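Local coordinates for actin-related protein 8 (Homo sapiens, PDB 4FO0) that binds ATP with low basal ATPase activity, does not polymerise, and serves as a proposed core subunit of the INO80 chromatin-remodelling complex, at residues V582-L585 against R586-A589; N210-H213 against V214-V218. All blocks are in the same frame, centred on the assembly; numbering follows the deposited sequence.

Contact 1 (V582-L585 against R586-A589)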
loop_
_atom_site.group_PDB
_atom_site.type_symbol
_atom_site.label_atom_id
_atom_site.label_comp_id
_atom_site.label_asym_id
_atom_site.label_seq_id
_atom_site.Cartn_x
_atom_site.Cartn_y
_atom_site.Cartn_z
ATOM N N VAL A 582 -25.319 -9.499 -10.592
ATOM C CA VAL A 582 -25.169 -8.427 -9.614
ATOM C C VAL A 582 -26.219 -8.449 -8.522
ATOM O O VAL A 582 -26.009 -7.921 -7.424
ATOM C CB VAL A 582 -25.265 -7.069 -10.313
ATOM C CG1 VAL A 582 -24.800 -5.955 -9.377
ATOM C CG2 VAL A 582 -24.463 -7.100 -11.607
ATOM N N ARG A 583 -27.365 -9.031 -8.841
ATOM C CA ARG A 583 -28.446 -9.144 -7.882
ATOM C C ARG A 583 -27.953 -9.852 -6.615
ATOM O O ARG A 583 -28.436 -9.588 -5.517
ATOM C CB ARG A 583 -29.599 -9.915 -8.514
ATOM C CG ARG A 583 -30.920 -9.791 -7.788
ATOM C CD ARG A 583 -31.732 -11.053 -8.005
ATOM N NE ARG A 583 -33.158 -10.854 -7.776
ATOM C CZ ARG A 583 -34.025 -11.847 -7.606
ATOM N NH1 ARG A 583 -33.598 -13.104 -7.622
ATOM N NH2 ARG A 583 -35.312 -11.585 -7.407
ATOM N N MET A 584 -26.975 -10.740 -6.772
ATOM C CA MET A 584 -26.485 -11.529 -5.650
ATOM C C MET A 584 -25.791 -10.653 -4.630
ATOM O O MET A 584 -26.000 -10.792 -3.427
ATOM C CB MET A 584 -25.533 -12.611 -6.136
ATOM C CG MET A 584 -26.122 -13.487 -7.229
ATOM S SD MET A 584 -27.436 -14.550 -6.600
ATOM C CE MET A 584 -27.705 -13.873 -4.962
ATOM N N LEU A 585 -24.973 -9.737 -5.124
ATOM C CA LEU A 585 -24.260 -8.802 -4.267
ATOM C C LEU A 585 -25.233 -7.913 -3.510
ATOM O O LEU A 585 -25.087 -7.712 -2.305
ATOM C CB LEU A 585 -23.278 -7.973 -5.097
ATOM C CG LEU A 585 -22.206 -8.870 -5.729
ATOM C CD1 LEU A 585 -21.525 -8.209 -6.901
ATOM C CD2 LEU A 585 -21.182 -9.304 -4.687
ATOM N N ARG A 586 -26.234 -7.386 -4.209
ATOM C CA ARG A 586 -27.244 -6.577 -3.538
ATOM C C ARG A 586 -27.943 -7.370 -2.442
ATOM O O ARG A 586 -28.151 -6.865 -1.339
ATOM C CB ARG A 586 -28.254 -6.001 -4.532
ATOM C CG ARG A 586 -27.761 -4.715 -5.174
ATOM C CD ARG A 586 -28.842 -4.016 -5.960
ATOM N NE ARG A 586 -29.291 -4.811 -7.098
ATOM C CZ ARG A 586 -28.719 -4.797 -8.300
ATOM N NH1 ARG A 586 -29.213 -5.557 -9.271
ATOM N NH2 ARG A 586 -27.657 -4.029 -8.531
ATOM N N GLU A 587 -28.290 -8.617 -2.738
ATOM C CA GLU A 587 -28.971 -9.448 -1.755
ATOM C C GLU A 587 -28.045 -9.873 -0.630
ATOM O O GLU A 587 -28.375 -9.732 0.542
ATOM C CB GLU A 587 -29.560 -10.701 -2.406
ATOM C CG GLU A 587 -30.757 -10.458 -3.315
ATOM C CD GLU A 587 -31.183 -11.721 -4.056
ATOM O OE1 GLU A 587 -30.820 -12.831 -3.604
ATOM O OE2 GLU A 587 -31.870 -11.606 -5.095
ATOM N N ARG A 588 -26.871 -10.369 -0.993
ATOM C CA ARG A 588 -26.126 -11.236 -0.094
ATOM C C ARG A 588 -24.770 -10.721 0.384
ATOM O O ARG A 588 -23.993 -11.467 0.983
ATOM C CB ARG A 588 -25.951 -12.600 -0.764
ATOM C CG ARG A 588 -25.628 -13.709 0.190
ATOM C CD ARG A 588 -25.457 -14.990 -0.555
ATOM N NE ARG A 588 -26.689 -15.409 -1.211
ATOM C CZ ARG A 588 -26.764 -16.468 -2.006
ATOM N NH1 ARG A 588 -25.679 -17.198 -2.231
ATOM N NH2 ARG A 588 -27.909 -16.797 -2.579
ATOM N N ALA A 589 -24.475 -9.457 0.132
ATOM C CA ALA A 589 -23.208 -8.906 0.590
ATOM C C ALA A 589 -23.244 -8.562 2.081
ATOM O O ALA A 589 -24.201 -7.960 2.566
ATOM C CB ALA A 589 -22.814 -7.694 -0.240
#
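The short C-terminal helix of this actin-fold chain, residues 583-588, is where V582-L585 meets R586-A589, and one salt bridge along its exposed flank joins R583 to E587. OE2 of E587 lies over one face of the R583 guanidinium, 3.1 Å from NE of R583. The carboxylate and guanidinium planes are turned 66° apart and the oxygen stands well out of the guanidinium plane, so the attraction is between charges and not a directed hydrogen bond. R583 sends CG anti to its own N (chi1 -164°) and runs extended to NE, while the chain of E587, extended beyond CG, crosses it at a slant.

Four backbone bonds of i to i+4 spacing carry the turns. R586 N donates to V582 O at 3.3 Å in the carbonyl plane, and E587 N reaches R583 O at 2.9 Å. R588 N closes on M584 O, and the last, from A589 N to L585 O at 3.1 Å, is distinctly bent at the hydrogen.

R586 folds back at chi3 (-64°), which brings its guanidinium over V582. The carbonyl oxygen of V582 sits above the centre of that flat group, and NH2 of R586 comes 3.5 Å from CG1 of V582.

On the inner side, M584 and L585 pack against I572 of strand 572-573, and L585 also meets W577 of helix 574-580. R588 runs alongside M584, pointing the same way; its NH1 is held by a salt bridge to E576 and a hydrogen bond to W571 O. M584 curls so that its methyl CE lies over one face of the R588 guanidinium, 3.8 Å from NH2 of R588.

Contact 2 (N210-H213 against V214-V218)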
loop_
_atom_site.group_PDB
_atom_site.type_symbol
_atom_site.label_atom_id
_atom_site.label_comp_id
_atom_site.label_asym_id
_atom_site.label_seq_id
_atom_site.Cartn_x
_atom_site.Cartn_y
_atom_site.Cartn_z
ATOM N N ASN A 210 -15.621 0.449 -6.043
ATOM C CA ASN A 210 -16.364 0.783 -7.229
ATOM C C ASN A 210 -17.255 -0.401 -7.612
ATOM O O ASN A 210 -16.752 -1.470 -7.966
ATOM C CB ASN A 210 -15.377 1.127 -8.335
ATOM C CG ASN A 210 -16.050 1.377 -9.664
ATOM O OD1 ASN A 210 -16.980 0.662 -10.055
ATOM N ND2 ASN A 210 -15.574 2.396 -10.380
ATOM N N LYS A 211 -18.572 -0.218 -7.528
ATOM C CA LYS A 211 -19.510 -1.326 -7.748
ATOM C C LYS A 211 -19.280 -2.032 -9.076
ATOM O O LYS A 211 -19.187 -3.258 -9.134
ATOM C CB LYS A 211 -20.959 -0.851 -7.668
ATOM C CG LYS A 211 -21.414 -0.443 -6.278
ATOM C CD LYS A 211 -22.836 0.107 -6.336
ATOM C CE LYS A 211 -23.274 0.693 -4.999
ATOM N NZ LYS A 211 -22.402 1.824 -4.550
ATOM N N GLN A 212 -19.183 -1.259 -10.149
ATOM C CA GLN A 212 -18.986 -1.855 -11.455
ATOM C C GLN A 212 -17.765 -2.768 -11.505
ATOM O O GLN A 212 -17.818 -3.871 -12.051
ATOM C CB GLN A 212 -18.854 -0.776 -12.520
ATOM C CG GLN A 212 -19.217 -1.303 -13.903
ATOM C CD GLN A 212 -18.258 -0.847 -14.984
ATOM O OE1 GLN A 212 -17.664 0.234 -14.900
ATOM N NE2 GLN A 212 -18.097 -1.678 -16.011
ATOM N N HIS A 213 -16.665 -2.285 -10.939
ATOM C CA HIS A 213 -15.390 -2.989 -10.983
ATOM C C HIS A 213 -15.368 -4.232 -10.138
ATOM O O HIS A 213 -14.794 -5.247 -10.538
ATOM C CB HIS A 213 -14.271 -2.070 -10.529
ATOM C CG HIS A 213 -13.997 -0.969 -11.490
ATOM N ND1 HIS A 213 -13.199 0.110 -11.183
ATOM C CD2 HIS A 213 -14.425 -0.778 -12.759
ATOM C CE1 HIS A 213 -13.147 0.920 -12.224
ATOM N NE2 HIS A 213 -13.878 0.400 -13.196
ATOM N N VAL A 214 -15.945 -4.129 -8.945
ATOM C CA VAL A 214 -16.120 -5.283 -8.080
ATOM C C VAL A 214 -16.962 -6.332 -8.810
ATOM O O VAL A 214 -16.577 -7.505 -8.894
ATOM C CB VAL A 214 -16.794 -4.865 -6.788
ATOM C CG1 VAL A 214 -17.064 -6.072 -5.895
ATOM C CG2 VAL A 214 -15.921 -3.863 -6.094
ATOM N N LYS A 215 -18.091 -5.895 -9.364
ATOM C CA LYS A 215 -18.936 -6.762 -10.179
ATOM C C LYS A 215 -18.085 -7.549 -11.174
ATOM O O LYS A 215 -18.132 -8.776 -11.219
ATOM C CB LYS A 215 -19.978 -5.926 -10.915
ATOM C CG LYS A 215 -20.969 -6.721 -11.744
ATOM C CD LYS A 215 -21.750 -5.824 -12.712
ATOM C CE LYS A 215 -20.939 -5.507 -13.968
ATOM N NZ LYS A 215 -21.573 -4.459 -14.823
ATOM N N GLU A 216 -17.290 -6.828 -11.955
ATOM C CA GLU A 216 -16.422 -7.426 -12.960
ATOM C C GLU A 216 -15.448 -8.453 -12.400
ATOM O O GLU A 216 -15.148 -9.454 -13.052
ATOM C CB GLU A 216 -15.616 -6.333 -13.660
ATOM C CG GLU A 216 -16.432 -5.421 -14.550
ATOM C CD GLU A 216 -16.875 -6.107 -15.823
ATOM O OE1 GLU A 216 -16.413 -7.244 -16.074
ATOM O OE2 GLU A 216 -17.682 -5.509 -16.569
ATOM N N LEU A 217 -14.927 -8.182 -11.212
ATOM C CA LEU A 217 -13.920 -9.034 -10.599
ATOM C C LEU A 217 -14.569 -10.327 -10.160
ATOM O O LEU A 217 -14.076 -11.422 -10.438
ATOM C CB LEU A 217 -13.297 -8.334 -9.389
ATOM C CG LEU A 217 -12.307 -7.225 -9.743
ATOM C CD1 LEU A 217 -11.915 -6.438 -8.497
ATOM C CD2 LEU A 217 -11.076 -7.803 -10.439
ATOM N N VAL A 218 -15.680 -10.181 -9.454
ATOM C CA VAL A 218 -16.503 -11.309 -9.088
ATOM C C VAL A 218 -16.813 -12.140 -10.324
ATOM O O VAL A 218 -16.700 -13.367 -10.312
ATOM C CB VAL A 218 -17.818 -10.843 -8.474
ATOM C CG1 VAL A 218 -18.759 -12.025 -8.314
ATOM C CG2 VAL A 218 -17.559 -10.143 -7.146
#
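V214 starts the second turn by donating its N to N210 O at 2.9 Å, a nearly straight bond of 175° at the hydrogen. Its CG2, anti to the carbonyl carbon and beside its own N, also rests on that oxygen, while the side chain reaches Y209 and W593.

K215 comes next. Its N bonds to K211 O at 2.9 Å, and CB leans on the carbonyl oxygens of K211 and Q212. A bend at chi3 (80°) carries NZ of K215 back across the side chain of Q212, where it lies 4.0 Å from CG of Q212.

This is the opening of helix 211-225, the crossover of a beta-alpha-beta unit between parallel strands 200-205 and 229-234. N210 is its N-cap: OD1 of N210 accepts from H213 N at 3.1 Å, with the donor well above the carbonyl plane of the amide. The same amide sets ND2 of N210 over one face of the H213 imidazole, displaced toward the rim.

E216 N bonds to Q212 O at 3.0 Å. The two side chains run side by side in the same direction, with NE2 of Q212 3.9 Å from OE2 of E216 and the amide and carboxylate planes 81° apart, close to perpendicular. Both also touch helix 170-187, Q212 at L170 and E216 at L174.

L217 N reaches H213 O at 3.0 Å, and CG of L217 packs 3.3 Å from that same oxygen. V218, which touches I230 and V232 of strand 229-234, donates its N-H to V214 O.

In the fold
Contact 2 comes first along the chain, at the start of helix 211-225, and contact 1 follows more than 360 residues later in helix 583-588. Their centres nevertheless lie only 12 Å apart, on the same side of the chain's centre. They meet directly where CG2 of V582 packs 3.2 Å from CD of K215. W577 of helix 574-580 bridges them, touching L585 as well as K215 and V218, and W593 reaches L585, R586, K211 and V214. Strand 572-573 pairs with 229-234 in the eight-stranded mixed sheet. The C-terminal segment thus returns to pack against an early crossover helix of the actin fold, away from the annotated ATP-binding residues.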